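Local structure of quinone oxidoreductase (3TQH) at residues A42-P47 and R313-F318. The protein binds NADPH and probably uses it to reduce quinones. Sequence-based numbering, arbitrary orientation.
Sequences AASLNP and RGKLVF. With NDP (NADPH dihydro-nicotinamide-adenine-dinucleotide phosphate), chain B.
Ala43 and Phe318 exchange two backbone hydrogen bonds, Ala43 N to Phe318 O at 3.0 Å and Phe318 N to Ala43 O at 2.7 Å, and so define a hydrogen-bonded antiparallel pair in the GroES-like domain of a medium-chain dehydrogenase/reductase. Ser44 and Val317 follow as the non-hydrogen-bonded pair; there Val317 CG2, anti to its own backbone N, lies 3.5 Å from Ala43 O. A third bond continues the ladder, Leu45 N donating to Leu316 O with an N-H...O angle of 174°, although the donor stands above the carbonyl plane.

Beyond this point the strands part, and a water and a side chain take over. The water donates to Leu45 O and accepts from Leu316 N, while Lys315 NZ donates to the same Leu45 O over 2.9 Å. Bends at chi2 and chi3 (both -64°) bring Lys315 CE to 4.0 Å from Ser44 CB, and NZ continues outward from CE to Leu45 O, so one buried carbonyl receives two donors.

On the face bearing Ala43 and Phe318, Leu45 meets the phenylalanine at about a right angle. Its CD1 sits over one ring face, 3.9 Å from the centroid and 24° off the normal, displaced toward the rim: a CH-pi contact. Helix 300-308 packs against Leu45, and Tyr108 meets the Phe318 ring edge-to-face. On the Ser44 and Val317 face, helix 128-133 touches Val317, and Ser44 OG is hydrogen-bonded to Ala132 O. Strand 291-295 pairs in parallel with the other side of 315-319.

The loop leaving the ladder carries the contact to NADPH, where Pro47 CD comes within 3.3 Å of the nicotinamide-side phosphate oxygen O1N of NDP.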
# COMPACT_ATOMS: atom_id res chain seq x y z
N ALA A 42 -9.96 -5.41 11.28
CA ALA A 42 -9.44 -4.16 10.73
C ALA A 42 -9.19 -4.27 9.22
O ALA A 42 -8.91 -5.36 8.71
CB ALA A 42 -8.17 -3.77 11.46
N ALA A 43 -9.30 -3.14 8.53
CA ALA A 43 -9.06 -3.07 7.08
C ALA A 43 -8.52 -1.69 6.71
O ALA A 43 -9.13 -0.67 7.04
CB ALA A 43 -10.34 -3.35 6.33
N SER A 44 -7.38 -1.65 6.02
CA SER A 44 -6.73 -0.37 5.72
C SER A 44 -7.09 0.12 4.34
O SER A 44 -7.46 -0.66 3.46
CB SER A 44 -5.22 -0.47 5.87
OG SER A 44 -4.64 -1.34 4.92
N LEU A 45 -6.97 1.43 4.17
CA LEU A 45 -7.23 2.10 2.90
C LEU A 45 -5.95 2.26 2.10
O LEU A 45 -4.89 2.54 2.65
CB LEU A 45 -7.86 3.47 3.13
CG LEU A 45 -9.28 3.48 3.71
CD1 LEU A 45 -9.24 3.23 5.21
CD2 LEU A 45 -9.97 4.80 3.39
N ASN A 46 -6.07 2.10 0.79
CA ASN A 46 -4.98 2.40 -0.15
C ASN A 46 -5.53 3.25 -1.29
O ASN A 46 -6.71 3.17 -1.60
CB ASN A 46 -4.41 1.10 -0.71
CG ASN A 46 -3.80 0.23 0.36
OD1 ASN A 46 -4.47 -0.62 0.95
ND2 ASN A 46 -2.51 0.46 0.64
N PRO A 47 -4.67 4.06 -1.93
CA PRO A 47 -5.11 4.87 -3.07
C PRO A 47 -5.81 4.09 -4.20
O PRO A 47 -6.74 4.61 -4.83
CB PRO A 47 -3.79 5.48 -3.57
CG PRO A 47 -2.96 5.61 -2.33
CD PRO A 47 -3.29 4.40 -1.51
N ARG A 313 -0.53 11.34 5.81
CA ARG A 313 0.72 10.89 6.43
C ARG A 313 0.45 9.48 6.93
O ARG A 313 -0.53 9.26 7.63
CB ARG A 313 1.11 11.81 7.58
CG ARG A 313 2.42 11.44 8.25
CD ARG A 313 2.56 12.04 9.64
NE ARG A 313 2.84 13.46 9.60
CZ ARG A 313 3.39 14.16 10.60
NH1 ARG A 313 3.72 13.56 11.74
NH2 ARG A 313 3.62 15.46 10.45
N GLY A 314 1.31 8.54 6.56
CA GLY A 314 1.14 7.14 6.96
C GLY A 314 -0.12 6.48 6.42
O GLY A 314 -0.42 6.57 5.23
N LYS A 315 -0.87 5.82 7.31
CA LYS A 315 -1.99 4.98 6.90
C LYS A 315 -3.30 5.41 7.54
O LYS A 315 -3.32 5.83 8.70
CB LYS A 315 -1.72 3.52 7.29
CG LYS A 315 -0.61 2.83 6.52
CD LYS A 315 -0.91 2.67 5.03
CE LYS A 315 -2.11 1.78 4.75
NZ LYS A 315 -2.29 1.52 3.29
N LEU A 316 -4.38 5.30 6.76
CA LEU A 316 -5.73 5.38 7.28
C LEU A 316 -6.22 3.95 7.43
O LEU A 316 -5.88 3.09 6.61
CB LEU A 316 -6.65 6.15 6.33
CG LEU A 316 -6.24 7.56 5.91
CD1 LEU A 316 -7.29 8.14 4.96
CD2 LEU A 316 -6.05 8.47 7.12
N VAL A 317 -7.03 3.69 8.45
CA VAL A 317 -7.52 2.33 8.69
C VAL A 317 -8.94 2.32 9.24
O VAL A 317 -9.34 3.19 10.02
CB VAL A 317 -6.57 1.56 9.64
CG1 VAL A 317 -6.54 2.19 11.02
CG2 VAL A 317 -6.96 0.08 9.72
N PHE A 318 -9.71 1.33 8.79
CA PHE A 318 -11.03 1.06 9.35
C PHE A 318 -10.88 0.10 10.52
O PHE A 318 -10.26 -0.96 10.39
CB PHE A 318 -11.97 0.43 8.32
CG PHE A 318 -12.44 1.39 7.25
CD1 PHE A 318 -13.15 2.53 7.59
CD2 PHE A 318 -12.20 1.12 5.90
CE1 PHE A 318 -13.60 3.41 6.61
CE2 PHE A 318 -12.65 1.99 4.92
CZ PHE A 318 -13.35 3.13 5.26
PA NDP B . -0.38 7.91 -0.21
O1A NDP B . -1.70 8.51 -0.48
O2A NDP B . -0.33 7.29 1.13
O5B NDP B . 0.77 9.03 -0.30
C5B NDP B . 0.52 10.32 0.23
C4B NDP B . 1.81 11.11 0.31
O4B NDP B . 2.15 11.59 -0.97
C3B NDP B . 1.74 12.33 1.22
O3B NDP B . 2.48 12.10 2.39
C2B NDP B . 2.33 13.48 0.39
O2B NDP B . 3.34 14.18 1.07
C1B NDP B . 2.91 12.77 -0.82
N9A NDP B . 2.85 13.54 -2.07
C8A NDP B . 1.72 13.95 -2.73
N7A NDP B . 2.10 14.61 -3.85
C5A NDP B . 3.44 14.61 -3.91
C6A NDP B . 4.32 15.15 -4.84
N6A NDP B . 3.85 15.79 -5.90
N1A NDP B . 5.68 15.01 -4.65
C2A NDP B . 6.15 14.33 -3.54
N3A NDP B . 5.27 13.79 -2.62
C4A NDP B . 3.93 13.94 -2.80
O3 NDP B . 0.02 6.86 -1.36
PN NDP B . 0.77 5.44 -1.16
O1N NDP B . -0.18 4.47 -0.56
O2N NDP B . 2.10 5.59 -0.56
O5D NDP B . 0.96 5.03 -2.71
C5D NDP B . 1.62 5.88 -3.62
C4D NDP B . 1.30 5.45 -5.05
O4D NDP B . 1.75 4.13 -5.28
C3D NDP B . -0.20 5.47 -5.31
O3D NDP B . -0.45 6.08 -6.56
C2D NDP B . -0.60 4.01 -5.30
O2D NDP B . -1.72 3.75 -6.13
C1D NDP B . 0.69 3.33 -5.78
N1N NDP B . 0.86 1.93 -5.34
C2N NDP B . 1.18 1.00 -6.30
C3N NDP B . 1.31 -0.36 -6.00
C7N NDP B . 1.65 -1.36 -7.06
O7N NDP B . 1.75 -2.72 -6.69
N7N NDP B . 1.85 -0.96 -8.31
C4N NDP B . 1.08 -0.80 -4.58
C5N NDP B . 0.75 0.27 -3.58
C6N NDP B . 0.66 1.58 -4.02
P2B NDP B . 3.10 15.69 1.60
O1X NDP B . 4.24 16.05 2.53
O2X NDP B . 1.80 15.77 2.36
O3X NDP B . 3.07 16.67 0.46
O HOH W 1 -4.32 5.06 3.71